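PDB 3PV2: DegQ from Legionella fallonii, which probably degrades and chaperones misfolded proteins as an HtrA-family serine protease with a trypsin-like domain and two PDZ domains, self-compartmentizing into large 12-meric assemblies. Local coordinates for residues Q265-E270 with E279-A284; G299-D304 with V337-K342; P365-L370 with K433-Q438; I386-V391 with K416-V421. All coordinates share one frame; numbering follows the deposited sequence.

Interaction 1: Q265-E270 with E279-A284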
loop_
_atom_site.group_PDB
_atom_site.type_symbol
_atom_site.label_atom_id
_atom_site.label_comp_id
_atom_site.label_asym_id
_atom_site.label_seq_id
_atom_site.Cartn_x
_atom_site.Cartn_y
_atom_site.Cartn_z
ATOM N N GLN B 265 14.386 -50.597 -11.896
ATOM C CA GLN B 265 13.615 -50.248 -10.749
ATOM C C GLN B 265 14.010 -51.237 -9.643
ATOM O O GLN B 265 14.568 -52.289 -9.922
ATOM C CB GLN B 265 12.146 -50.343 -11.017
ATOM C CG GLN B 265 11.524 -51.704 -11.044
ATOM C CD GLN B 265 10.063 -51.649 -11.536
ATOM O OE1 GLN B 265 9.897 -51.704 -12.718
ATOM N NE2 GLN B 265 9.037 -51.508 -10.653
ATOM N N HIS B 266 13.662 -50.865 -8.429
ATOM C CA HIS B 266 13.928 -51.652 -7.217
ATOM C C HIS B 266 13.113 -52.918 -7.263
ATOM O O HIS B 266 11.896 -52.891 -7.570
ATOM C CB HIS B 266 13.570 -50.817 -5.945
ATOM C CG HIS B 266 13.916 -51.503 -4.652
ATOM N ND1 HIS B 266 15.223 -51.663 -4.212
ATOM C CD2 HIS B 266 13.121 -52.075 -3.703
ATOM C CE1 HIS B 266 15.210 -52.326 -3.054
ATOM N NE2 HIS B 266 13.952 -52.588 -2.727
ATOM N N LEU B 267 13.755 -54.042 -6.989
ATOM C CA LEU B 267 13.064 -55.293 -6.948
ATOM C C LEU B 267 12.710 -55.474 -5.500
ATOM O O LEU B 267 13.576 -55.816 -4.656
ATOM C CB LEU B 267 14.019 -56.405 -7.436
ATOM C CG LEU B 267 13.448 -57.821 -7.353
ATOM C CD1 LEU B 267 12.392 -57.991 -8.371
ATOM C CD2 LEU B 267 14.556 -58.969 -7.471
ATOM N N THR B 268 11.460 -55.212 -5.181
ATOM C CA THR B 268 10.899 -55.468 -3.888
ATOM C C THR B 268 10.595 -56.988 -3.704
ATOM O O THR B 268 10.428 -57.708 -4.659
ATOM C CB THR B 268 9.496 -54.758 -3.731
ATOM O OG1 THR B 268 8.547 -55.309 -4.671
ATOM C CG2 THR B 268 9.571 -53.207 -3.894
ATOM N N PRO B 269 10.441 -57.446 -2.459
ATOM C CA PRO B 269 10.149 -58.831 -2.243
ATOM C C PRO B 269 8.921 -59.228 -2.951
ATOM O O PRO B 269 8.860 -60.291 -3.519
ATOM C CB PRO B 269 9.960 -58.900 -0.719
ATOM C CG PRO B 269 10.956 -57.958 -0.216
ATOM C CD PRO B 269 10.864 -56.786 -1.209
ATOM N N GLU B 270 7.931 -58.343 -2.959
ATOM C CA GLU B 270 6.680 -58.586 -3.665
ATOM C C GLU B 270 6.873 -58.769 -5.188
ATOM O O GLU B 270 6.328 -59.688 -5.768
ATOM C CB GLU B 270 5.673 -57.442 -3.394
ATOM C CG GLU B 270 4.277 -57.634 -4.025
ATOM C CD GLU B 270 3.373 -56.347 -4.060
ATOM O OE1 GLU B 270 3.840 -55.231 -4.378
ATOM O OE2 GLU B 270 2.172 -56.478 -3.797
ATOM N N GLU B 279 11.559 -64.524 -2.019
ATOM C CA GLU B 279 11.227 -63.242 -1.479
ATOM C C GLU B 279 12.443 -62.457 -1.150
ATOM O O GLU B 279 12.442 -61.246 -1.280
ATOM C CB GLU B 279 10.267 -63.363 -0.261
ATOM C CG GLU B 279 10.905 -63.999 0.982
ATOM C CD GLU B 279 9.946 -64.001 2.214
ATOM O OE1 GLU B 279 8.689 -63.894 2.030
ATOM O OE2 GLU B 279 10.475 -64.142 3.367
ATOM N N ASP B 280 13.546 -63.107 -0.837
ATOM C CA ASP B 280 14.749 -62.341 -0.542
ATOM C C ASP B 280 15.668 -62.262 -1.736
ATOM O O ASP B 280 16.829 -61.869 -1.607
ATOM C CB ASP B 280 15.463 -62.902 0.720
ATOM C CG ASP B 280 15.970 -64.384 0.558
ATOM O OD1 ASP B 280 15.618 -65.118 -0.392
ATOM O OD2 ASP B 280 16.717 -64.846 1.452
ATOM N N PHE B 281 15.188 -62.597 -2.925
ATOM C CA PHE B 281 16.099 -62.497 -4.082
ATOM C C PHE B 281 16.487 -61.045 -4.335
ATOM O O PHE B 281 15.658 -60.138 -4.218
ATOM C CB PHE B 281 15.472 -63.066 -5.360
ATOM C CG PHE B 281 16.474 -63.303 -6.447
ATOM C CD1 PHE B 281 16.493 -62.486 -7.562
ATOM C CD2 PHE B 281 17.458 -64.293 -6.315
ATOM C CE1 PHE B 281 17.435 -62.687 -8.579
ATOM C CE2 PHE B 281 18.434 -64.504 -7.323
ATOM C CZ PHE B 281 18.395 -63.665 -8.465
ATOM N N GLN B 282 17.717 -60.807 -4.712
ATOM C CA GLN B 282 18.146 -59.423 -4.913
ATOM C C GLN B 282 18.723 -59.181 -6.304
ATOM O O GLN B 282 19.316 -60.047 -6.917
ATOM C CB GLN B 282 19.210 -59.056 -3.876
ATOM C CG GLN B 282 18.798 -59.121 -2.372
ATOM C CD GLN B 282 19.960 -58.720 -1.449
ATOM O OE1 GLN B 282 20.933 -59.472 -1.276
ATOM N NE2 GLN B 282 19.864 -57.519 -0.868
ATOM N N GLY B 283 18.565 -57.955 -6.745
ATOM C CA GLY B 283 19.096 -57.475 -7.979
ATOM C C GLY B 283 18.303 -56.272 -8.415
ATOM O O GLY B 283 17.531 -55.763 -7.616
ATOM N N ALA B 284 18.574 -55.809 -9.637
ATOM C CA ALA B 284 17.916 -54.662 -10.251
ATOM C C ALA B 284 16.965 -55.150 -11.348
ATOM O O ALA B 284 17.401 -55.851 -12.244
ATOM C CB ALA B 284 18.959 -53.698 -10.861
HETATM O O HOH W 1 16.565 -53.687 -6.234
#

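Interaction 2: G299-D304 with V337-K342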
loop_
_atom_site.group_PDB
_atom_site.type_symbol
_atom_site.label_atom_id
_atom_site.label_comp_id
_atom_site.label_asym_id
_atom_site.label_seq_id
_atom_site.Cartn_x
_atom_site.Cartn_y
_atom_site.Cartn_z
ATOM N N GLY B 299 21.446 -57.716 -25.885
ATOM C CA GLY B 299 20.488 -58.754 -25.716
ATOM C C GLY B 299 19.658 -58.642 -24.433
ATOM O O GLY B 299 18.925 -59.560 -24.107
ATOM N N LEU B 300 19.729 -57.508 -23.743
ATOM C CA LEU B 300 18.963 -57.267 -22.512
ATOM C C LEU B 300 17.483 -57.105 -22.822
ATOM O O LEU B 300 17.135 -56.593 -23.861
ATOM C CB LEU B 300 19.471 -56.021 -21.805
ATOM C CG LEU B 300 19.217 -55.808 -20.324
ATOM C CD1 LEU B 300 20.099 -56.705 -19.482
ATOM C CD2 LEU B 300 19.452 -54.361 -19.883
ATOM N N LYS B 301 16.620 -57.574 -21.927
ATOM C CA LYS B 301 15.205 -57.404 -22.085
ATOM C C LYS B 301 14.522 -56.978 -20.792
ATOM O O LYS B 301 14.976 -57.306 -19.680
ATOM C CB LYS B 301 14.607 -58.757 -22.484
ATOM C CG LYS B 301 15.168 -59.274 -23.795
ATOM C CD LYS B 301 14.308 -60.389 -24.377
ATOM C CE LYS B 301 14.725 -60.675 -25.871
ATOM N NZ LYS B 301 13.987 -61.867 -26.428
ATOM N N ALA B 302 13.368 -56.321 -20.976
ATOM C CA ALA B 302 12.490 -55.941 -19.894
ATOM C C ALA B 302 12.173 -57.209 -19.117
ATOM O O ALA B 302 11.867 -58.198 -19.710
ATOM C CB ALA B 302 11.179 -55.278 -20.456
ATOM N N GLY B 303 12.237 -57.150 -17.798
ATOM C CA GLY B 303 11.873 -58.294 -16.946
ATOM C C GLY B 303 13.107 -59.050 -16.474
ATOM O O GLY B 303 13.018 -59.848 -15.547
ATOM N N ASP B 304 14.229 -58.876 -17.161
ATOM C CA ASP B 304 15.469 -59.323 -16.662
ATOM C C ASP B 304 15.820 -58.705 -15.291
ATOM O O ASP B 304 15.557 -57.534 -15.030
ATOM C CB ASP B 304 16.629 -59.005 -17.627
ATOM C CG ASP B 304 16.565 -59.757 -18.922
ATOM O OD1 ASP B 304 15.679 -60.632 -19.138
ATOM O OD2 ASP B 304 17.432 -59.452 -19.774
ATOM N N VAL B 337 22.431 -61.419 -15.846
ATOM C CA VAL B 337 20.999 -61.281 -15.489
ATOM C C VAL B 337 20.386 -62.650 -15.204
ATOM O O VAL B 337 20.916 -63.669 -15.513
ATOM C CB VAL B 337 20.138 -60.521 -16.565
ATOM C CG1 VAL B 337 20.675 -59.022 -16.808
ATOM C CG2 VAL B 337 20.114 -61.280 -17.831
ATOM N N GLU B 338 19.231 -62.617 -14.575
ATOM C CA GLU B 338 18.400 -63.778 -14.440
ATOM C C GLU B 338 17.223 -63.508 -15.341
ATOM O O GLU B 338 16.591 -62.484 -15.223
ATOM C CB GLU B 338 17.870 -63.946 -13.013
ATOM C CG GLU B 338 18.864 -64.446 -12.009
ATOM C CD GLU B 338 19.082 -65.926 -12.078
ATOM O OE1 GLU B 338 18.154 -66.724 -12.293
ATOM O OE2 GLU B 338 20.231 -66.312 -11.906
ATOM N N ARG B 339 16.896 -64.437 -16.212
ATOM C CA ARG B 339 15.729 -64.305 -16.996
ATOM C C ARG B 339 14.879 -65.527 -16.886
ATOM O O ARG B 339 15.237 -66.531 -17.416
ATOM C CB ARG B 339 16.119 -64.078 -18.475
ATOM C CG ARG B 339 14.921 -64.110 -19.463
ATOM C CD ARG B 339 15.386 -63.816 -20.969
ATOM N NE ARG B 339 16.200 -62.597 -21.039
ATOM C CZ ARG B 339 16.995 -62.245 -22.041
ATOM N NH1 ARG B 339 17.120 -63.008 -23.120
ATOM N NH2 ARG B 339 17.695 -61.119 -21.948
ATOM N N ASP B 340 13.676 -65.359 -16.328
ATOM C CA ASP B 340 12.787 -66.494 -15.946
ATOM C C ASP B 340 13.613 -67.599 -15.246
ATOM O O ASP B 340 13.555 -68.727 -15.636
ATOM C CB ASP B 340 12.067 -67.096 -17.178
ATOM C CG ASP B 340 11.280 -66.041 -17.999
ATOM O OD1 ASP B 340 11.164 -66.227 -19.241
ATOM O OD2 ASP B 340 10.829 -65.029 -17.407
ATOM N N ASN B 341 14.426 -67.204 -14.283
ATOM C CA ASN B 341 15.266 -68.122 -13.477
ATOM C C ASN B 341 16.491 -68.733 -14.140
ATOM O O ASN B 341 17.196 -69.524 -13.514
ATOM C CB ASN B 341 14.402 -69.201 -12.829
ATOM C CG ASN B 341 13.728 -68.668 -11.630
ATOM O OD1 ASN B 341 12.593 -68.255 -11.684
ATOM N ND2 ASN B 341 14.474 -68.576 -10.539
ATOM N N LYS B 342 16.781 -68.310 -15.368
ATOM C CA LYS B 342 17.945 -68.813 -16.040
ATOM C C LYS B 342 18.971 -67.713 -16.186
ATOM O O LYS B 342 18.658 -66.611 -16.631
ATOM C CB LYS B 342 17.570 -69.409 -17.384
ATOM C CG LYS B 342 16.799 -70.716 -17.226
ATOM C CD LYS B 342 16.286 -71.216 -18.577
ATOM C CE LYS B 342 14.893 -71.814 -18.460
ATOM N NZ LYS B 342 13.878 -70.731 -18.195
HETATM O O HOH W 2 19.063 -62.006 -24.966
HETATM O O HOH W 3 13.084 -62.732 -14.863
#

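Interaction 3: P365-L370 with K433-Q438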
loop_
_atom_site.group_PDB
_atom_site.type_symbol
_atom_site.label_atom_id
_atom_site.label_comp_id
_atom_site.label_asym_id
_atom_site.label_seq_id
_atom_site.Cartn_x
_atom_site.Cartn_y
_atom_site.Cartn_z
ATOM N N PRO B 365 15.852 -39.949 -40.843
ATOM C CA PRO B 365 16.207 -38.520 -40.912
ATOM C C PRO B 365 14.996 -37.601 -40.981
ATOM O O PRO B 365 15.088 -36.428 -40.561
ATOM C CB PRO B 365 17.036 -38.408 -42.145
ATOM C CG PRO B 365 16.646 -39.599 -43.014
ATOM C CD PRO B 365 15.983 -40.642 -42.129
ATOM N N PHE B 366 13.855 -38.092 -41.392
ATOM C CA PHE B 366 12.751 -37.152 -41.422
ATOM C C PHE B 366 11.846 -37.242 -40.259
ATOM O O PHE B 366 11.239 -36.208 -39.896
ATOM C CB PHE B 366 11.979 -37.358 -42.695
ATOM C CG PHE B 366 12.845 -37.301 -43.935
ATOM C CD1 PHE B 366 12.804 -38.334 -44.838
ATOM C CD2 PHE B 366 13.728 -36.276 -44.125
ATOM C CE1 PHE B 366 13.575 -38.334 -45.955
ATOM C CE2 PHE B 366 14.567 -36.251 -45.269
ATOM C CZ PHE B 366 14.478 -37.296 -46.212
ATOM N N LEU B 367 11.602 -38.446 -39.773
ATOM C CA LEU B 367 10.542 -38.673 -38.745
ATOM C C LEU B 367 11.132 -38.798 -37.354
ATOM O O LEU B 367 10.372 -38.997 -36.375
ATOM C CB LEU B 367 9.812 -39.979 -39.075
ATOM C CG LEU B 367 9.122 -39.968 -40.491
ATOM C CD1 LEU B 367 8.273 -41.251 -40.652
ATOM C CD2 LEU B 367 8.268 -38.671 -40.740
ATOM N N TYR B 368 12.472 -38.736 -37.256
ATOM C CA TYR B 368 13.136 -38.725 -35.948
ATOM C C TYR B 368 12.477 -37.723 -34.965
ATOM O O TYR B 368 12.294 -36.569 -35.282
ATOM C CB TYR B 368 14.652 -38.410 -36.076
ATOM C CG TYR B 368 15.270 -38.120 -34.727
ATOM C CD1 TYR B 368 15.706 -39.169 -33.898
ATOM C CD2 TYR B 368 15.368 -36.803 -34.251
ATOM C CE1 TYR B 368 16.236 -38.923 -32.623
ATOM C CE2 TYR B 368 15.858 -36.541 -32.946
ATOM C CZ TYR B 368 16.303 -37.614 -32.144
ATOM O OH TYR B 368 16.815 -37.333 -30.872
ATOM N N GLY B 369 12.155 -38.191 -33.748
ATOM C CA GLY B 369 11.671 -37.308 -32.681
ATOM C C GLY B 369 10.195 -37.020 -32.765
ATOM O O GLY B 369 9.695 -36.213 -31.965
ATOM N N LEU B 370 9.479 -37.610 -33.724
ATOM C CA LEU B 370 8.044 -37.347 -33.831
ATOM C C LEU B 370 7.233 -38.505 -33.236
ATOM O O LEU B 370 7.522 -39.689 -33.545
ATOM C CB LEU B 370 7.643 -37.150 -35.290
ATOM C CG LEU B 370 8.417 -35.997 -36.059
ATOM C CD1 LEU B 370 7.900 -35.993 -37.513
ATOM C CD2 LEU B 370 8.309 -34.591 -35.357
ATOM N N LYS B 433 17.045 -36.766 -49.777
ATOM C CA LYS B 433 17.316 -35.349 -49.540
ATOM C C LYS B 433 16.211 -34.641 -48.695
ATOM O O LYS B 433 16.493 -33.842 -47.855
ATOM C CB LYS B 433 17.434 -34.628 -50.858
ATOM C CG LYS B 433 17.507 -33.103 -50.711
ATOM C CD LYS B 433 18.102 -32.379 -51.989
ATOM C CE LYS B 433 19.265 -31.410 -51.623
ATOM N NZ LYS B 433 20.497 -32.132 -51.122
ATOM N N GLU B 434 14.962 -34.937 -48.941
ATOM C CA GLU B 434 13.925 -34.167 -48.305
ATOM C C GLU B 434 12.644 -34.915 -48.318
ATOM O O GLU B 434 12.486 -35.892 -49.100
ATOM C CB GLU B 434 13.744 -32.923 -49.088
ATOM C CG GLU B 434 13.323 -33.348 -50.449
ATOM C CD GLU B 434 13.605 -32.299 -51.523
ATOM O OE1 GLU B 434 14.390 -31.343 -51.287
ATOM O OE2 GLU B 434 13.030 -32.492 -52.588
ATOM N N LEU B 435 11.748 -34.520 -47.440
ATOM C CA LEU B 435 10.421 -35.036 -47.419
ATOM C C LEU B 435 9.470 -33.864 -47.433
ATOM O O LEU B 435 9.476 -33.015 -46.552
ATOM C CB LEU B 435 10.189 -35.879 -46.152
ATOM C CG LEU B 435 8.756 -36.393 -45.889
ATOM C CD1 LEU B 435 8.250 -37.363 -46.919
ATOM C CD2 LEU B 435 8.588 -37.099 -44.502
ATOM N N LEU B 436 8.581 -33.871 -48.425
ATOM C CA LEU B 436 7.570 -32.861 -48.541
ATOM C C LEU B 436 6.321 -33.318 -47.821
ATOM O O LEU B 436 5.784 -34.372 -48.134
ATOM C CB LEU B 436 7.262 -32.615 -50.013
ATOM C CG LEU B 436 6.137 -31.604 -50.233
ATOM C CD1 LEU B 436 6.698 -30.263 -49.930
ATOM C CD2 LEU B 436 5.595 -31.733 -51.708
ATOM N N VAL B 437 5.899 -32.592 -46.787
ATOM C CA VAL B 437 4.676 -32.996 -46.030
ATOM C C VAL B 437 3.634 -31.886 -46.156
ATOM O O VAL B 437 3.953 -30.680 -46.284
ATOM C CB VAL B 437 4.931 -33.280 -44.582
ATOM C CG1 VAL B 437 6.089 -34.235 -44.466
ATOM C CG2 VAL B 437 5.387 -32.035 -43.905
ATOM N N GLN B 438 2.403 -32.294 -46.377
ATOM C CA GLN B 438 1.313 -31.373 -46.298
ATOM C C GLN B 438 0.641 -31.557 -44.949
ATOM O O GLN B 438 0.192 -32.653 -44.624
ATOM C CB GLN B 438 0.276 -31.675 -47.396
ATOM C CG GLN B 438 -0.861 -30.709 -47.407
ATOM C CD GLN B 438 -1.871 -31.024 -48.494
ATOM O OE1 GLN B 438 -1.839 -32.124 -49.045
ATOM N NE2 GLN B 438 -2.860 -30.126 -48.713
#

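Interaction 4: I386-V391 with K416-V421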
loop_
_atom_site.group_PDB
_atom_site.type_symbol
_atom_site.label_atom_id
_atom_site.label_comp_id
_atom_site.label_asym_id
_atom_site.label_seq_id
_atom_site.Cartn_x
_atom_site.Cartn_y
_atom_site.Cartn_z
ATOM N N ILE B 386 -8.058 -37.807 -43.103
ATOM C CA ILE B 386 -7.344 -39.057 -42.910
ATOM C C ILE B 386 -5.872 -38.800 -43.010
ATOM O O ILE B 386 -5.388 -38.119 -43.945
ATOM C CB ILE B 386 -7.706 -40.072 -43.970
ATOM C CG1 ILE B 386 -9.163 -40.478 -43.824
ATOM C CG2 ILE B 386 -6.956 -41.329 -43.733
ATOM C CD1 ILE B 386 -9.797 -41.142 -45.137
ATOM N N GLY B 387 -5.109 -39.271 -42.036
ATOM C CA GLY B 387 -3.720 -38.857 -42.032
ATOM C C GLY B 387 -3.048 -39.371 -40.793
ATOM O O GLY B 387 -3.539 -40.287 -40.151
ATOM N N VAL B 388 -1.917 -38.769 -40.498
ATOM C CA VAL B 388 -1.132 -39.155 -39.319
ATOM C C VAL B 388 -1.004 -37.934 -38.470
ATOM O O VAL B 388 -0.501 -36.895 -38.938
ATOM C CB VAL B 388 0.265 -39.661 -39.712
ATOM C CG1 VAL B 388 1.196 -39.750 -38.469
ATOM C CG2 VAL B 388 0.133 -41.043 -40.341
ATOM N N GLN B 389 -1.464 -38.022 -37.239
ATOM C CA GLN B 389 -1.394 -36.930 -36.312
ATOM C C GLN B 389 -0.091 -36.906 -35.635
ATOM O O GLN B 389 0.398 -37.960 -35.169
ATOM C CB GLN B 389 -2.484 -37.079 -35.273
ATOM C CG GLN B 389 -2.494 -36.085 -34.187
ATOM C CD GLN B 389 -3.726 -36.236 -33.326
ATOM O OE1 GLN B 389 -3.934 -37.274 -32.685
ATOM N NE2 GLN B 389 -4.534 -35.228 -33.302
ATOM N N VAL B 390 0.501 -35.710 -35.531
ATOM C CA VAL B 390 1.777 -35.573 -34.805
ATOM C C VAL B 390 1.401 -35.227 -33.356
ATOM O O VAL B 390 0.916 -34.145 -33.061
ATOM C CB VAL B 390 2.629 -34.452 -35.346
ATOM C CG1 VAL B 390 3.915 -34.311 -34.501
ATOM C CG2 VAL B 390 2.932 -34.664 -36.896
ATOM N N VAL B 391 1.594 -36.166 -32.451
ATOM C CA VAL B 391 1.167 -36.010 -31.093
ATOM C C VAL B 391 2.252 -35.262 -30.374
ATOM O O VAL B 391 1.973 -34.553 -29.442
ATOM C CB VAL B 391 1.103 -37.452 -30.464
ATOM C CG1 VAL B 391 0.824 -37.445 -28.884
ATOM C CG2 VAL B 391 0.060 -38.246 -31.193
ATOM N N LYS B 416 1.652 -37.940 -51.919
ATOM C CA LYS B 416 0.811 -39.124 -51.860
ATOM C C LYS B 416 0.023 -39.057 -50.562
ATOM O O LYS B 416 0.572 -38.601 -49.542
ATOM C CB LYS B 416 1.713 -40.363 -51.863
ATOM C CG LYS B 416 2.443 -40.635 -53.195
ATOM C CD LYS B 416 3.621 -41.713 -53.006
ATOM C CE LYS B 416 4.790 -41.425 -53.999
ATOM N NZ LYS B 416 5.686 -40.232 -53.691
ATOM N N PRO B 417 -1.216 -39.580 -50.566
ATOM C CA PRO B 417 -2.003 -39.683 -49.343
ATOM C C PRO B 417 -1.331 -40.571 -48.338
ATOM O O PRO B 417 -0.679 -41.515 -48.668
ATOM C CB PRO B 417 -3.359 -40.266 -49.790
ATOM C CG PRO B 417 -3.029 -41.043 -51.059
ATOM C CD PRO B 417 -1.849 -40.264 -51.712
ATOM N N VAL B 418 -1.571 -40.239 -47.074
ATOM C CA VAL B 418 -1.103 -40.951 -45.897
ATOM C C VAL B 418 -2.220 -41.435 -45.135
ATOM O O VAL B 418 -3.092 -40.630 -44.775
ATOM C CB VAL B 418 -0.389 -39.914 -45.037
ATOM C CG1 VAL B 418 -0.274 -40.351 -43.686
ATOM C CG2 VAL B 418 0.984 -39.623 -45.710
ATOM N N THR B 419 -2.262 -42.740 -44.848
ATOM C CA THR B 419 -3.322 -43.303 -44.079
ATOM C C THR B 419 -2.889 -43.712 -42.674
ATOM O O THR B 419 -3.463 -43.302 -41.704
ATOM C CB THR B 419 -3.876 -44.536 -44.794
ATOM O OG1 THR B 419 -2.782 -45.371 -45.196
ATOM C CG2 THR B 419 -4.637 -44.081 -46.078
ATOM N N ASP B 420 -1.903 -44.546 -42.554
ATOM C CA ASP B 420 -1.464 -44.954 -41.239
ATOM C C ASP B 420 0.013 -44.631 -41.071
ATOM O O ASP B 420 0.632 -44.079 -41.991
ATOM C CB ASP B 420 -1.815 -46.424 -41.038
ATOM C CG ASP B 420 -1.101 -47.341 -41.976
ATOM O OD1 ASP B 420 -0.186 -46.911 -42.698
ATOM O OD2 ASP B 420 -1.455 -48.526 -41.986
ATOM N N VAL B 421 0.553 -44.870 -39.887
ATOM C CA VAL B 421 1.884 -44.460 -39.574
ATOM C C VAL B 421 2.790 -45.215 -40.551
ATOM O O VAL B 421 3.657 -44.621 -41.177
ATOM C CB VAL B 421 2.204 -44.690 -38.053
ATOM C CG1 VAL B 421 3.721 -44.515 -37.711
ATOM C CG2 VAL B 421 1.299 -43.741 -37.161
#

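Interaction 1: Q265-E270 with E279-A284
L267 carries the apolar side of the contact between Q265-E270 and E279-A284, reaching F281 and G283. Its CG lies anti to the backbone N (chi1 176°), and from there the methyl CD2 comes to the edge of the F281 ring, near the ring plane, with L267 CD2 4.0 Å from F281 CD1. The same methyl is closer to the backbone than to the ring, 3.6 Å separating L267 CD2 from F281 O.

Contacts of C-H groups with oxygen form a second kind. P269 sets its ring carbons against a backbone oxygen, with P269 CB 3.5 Å from E279 O. P269 CA makes a bent CA-H...O contact with that oxygen (126° at the hydrogen), while the E279 carboxylate leads away from the proline.

The polar link between the segments runs through a water. L267 N donates to it at 2.9 Å from the water oxygen, and the water donates in turn to G283 O at 2.7 Å. A single solvent molecule thus bridges two backbone groups, L267 N and G283 O, that stand 4.2 Å apart.

The contact closes the short excursion between strands 262-266 and 284-289 of the first PDZ sheet. Helix 269-274 forms part of that excursion, its start capped by T268 OG1 on L271 N, and L267 packs on A272 of the helix and on I305 of strand 305-309. F281 also touches I305 and T307, and stacks with Y277. D110 of a second subunit packs on T268 and P269.

Interaction 2: G299-D304 with V337-K342
R339 and D304 form the salt bridge at the heart of this contact. The arginine grips the carboxylate side-on, R339 NE meeting D304 OD1 at 2.8 Å and R339 NH2 meeting D304 OD2 at 2.8 Å. The carboxylate and guanidinium planes are only 15° apart; the NH2 bond uses the syn lone pair of OD2 and is nearly straight (175°). A bend at chi3 (-51°) turns the NE end of the arginine chain toward the aspartate.

Further hydrogen bonds tie in the backbone. R339 NH2 also donates to G299 O, 2.9 Å away, at the Schellman motif that ends helix 294-298, and a water links G299 O with R339 NH1. D304 OD2 receives K301 N as well, from well above the carboxylate plane, inside the type II turn K301-D304. A second water joins G303 O to D340 N, at the hairpin between strands 332-339 and 342-349.

The K301 chain lies over one face of the guanidinium, K301 CG offset toward its rim and 3.6 Å from R339 NH2. The apolar pair proper is L300 CD1 on V337 CG1, also at 3.6 Å. L300 continues onto L346 within the first PDZ domain.

Two bonds hold D304 OD2 and two hydrogens of R339 NH2 are spent, on a carboxylate and on a helix-terminal carbonyl. The buried acid is thus compensated, and would be expected to remain ionised. The helix-terminal carbonyl should also favour the cation.

Interaction 3: P365-L370 with K433-Q438
F366 is the first residue of P365-L370 to meet K433-Q438, and it does so with a ring face. F366 CG is anti to the carbonyl carbon (chi1 -53°), which starts the ring toward the strand. L435 CB lies over that face, displaced toward its rim, in a CH-pi contact, 3.9 Å from the centroid of the F366 ring and 18° off its normal. P365 CG covers the opposite face, over its centre, so the ring is sandwiched between a proline and a strand residue. Toward its far end the ring runs beside the backbone: F366 CZ is 3.6 Å from E434 N, and K433 O lies at the ring edge.

L367 follows with a lighter touch, L367 CD2 standing 4.1 Å from L435 CD2, the two side chains crossing at about a right angle. L367 goes on to L424 and A428 of helix 421-428, and A428 also receives L435. The chain then turns through L367-L370, with L370 N bonded to L367 O, and enters strand 370-378.

The chemistry is mostly hydrocarbon and aromatic, with the ring also resting against the E434 backbone. Dispersion and CH-pi attraction join the segments by shape rather than by directed polar bonds between them.

Interaction 4: I386-V391 with K416-V421
V388 and V418 head a mainly apolar contact between the strand beyond the corner at G387 and the connection from strand 416-417 to helix 421-428. The two valines cross at about a right angle, and V388 CG2 presses on V418 CG1 at 3.4 Å, tighter than a usual van der Waals contact. V388 CG2 lies anti to the carbonyl carbon of its own residue and is wedged between V418 and the backbone, with D420 O only 3.5 Å from V388 CG2. The other branch reaches the helix start, V388 CG1 lying 4.2 Å from V421 CG2.

The surroundings are those of a PDZ fold, in which a curled antiparallel sheet is covered by helices: V388 and V418 both also touch L424 of helix 421-428, while V388 meets L372 of strand 370-378 and V418 meets A413 of strand 409-413. D420 occupies the N-cap position of that helix, its side chain capping a backbone N, and S423 OG bonds both T419 N and D420 O.

Where the chain bends, the backbones come close. G387 CA makes a fairly straight CA-H...O contact with V418 O, 3.3 Å away and 155° at the hydrogen. G387 O and T419 O, both acceptors, stand 3.4 Å apart, an approach that is probably mildly repulsive, tolerated within the surrounding packing. At the exposed margin I386 lays its CG2 branch against the T419 backbone, with I386 CG2 4.1 Å from T419 CA, and close to the threonine methyl.

How the interactions relate
Interactions 1 and 2 belong to the first PDZ domain and touch, F281 CZ packing on E338 CG, whereas interactions 3 and 4 share the sheet of the second, their nearest atoms about 4 Å apart without touching. Interaction 3 is the buried one; the others are partly buried, with exposed margins. Chemistry follows place: interaction 2 pairs charges at a helix end and a hairpin, interaction 1 lets water bridge its backbones, and interactions 3 and 4 rely on hydrocarbon, both involving L424 of helix 421-428. Interaction 4 is nested within the chain closed by interaction 3. Across subunits, A302, in the 299-304 segment, packs on Q438 of another subunit, which lies in the 433-438 segment there.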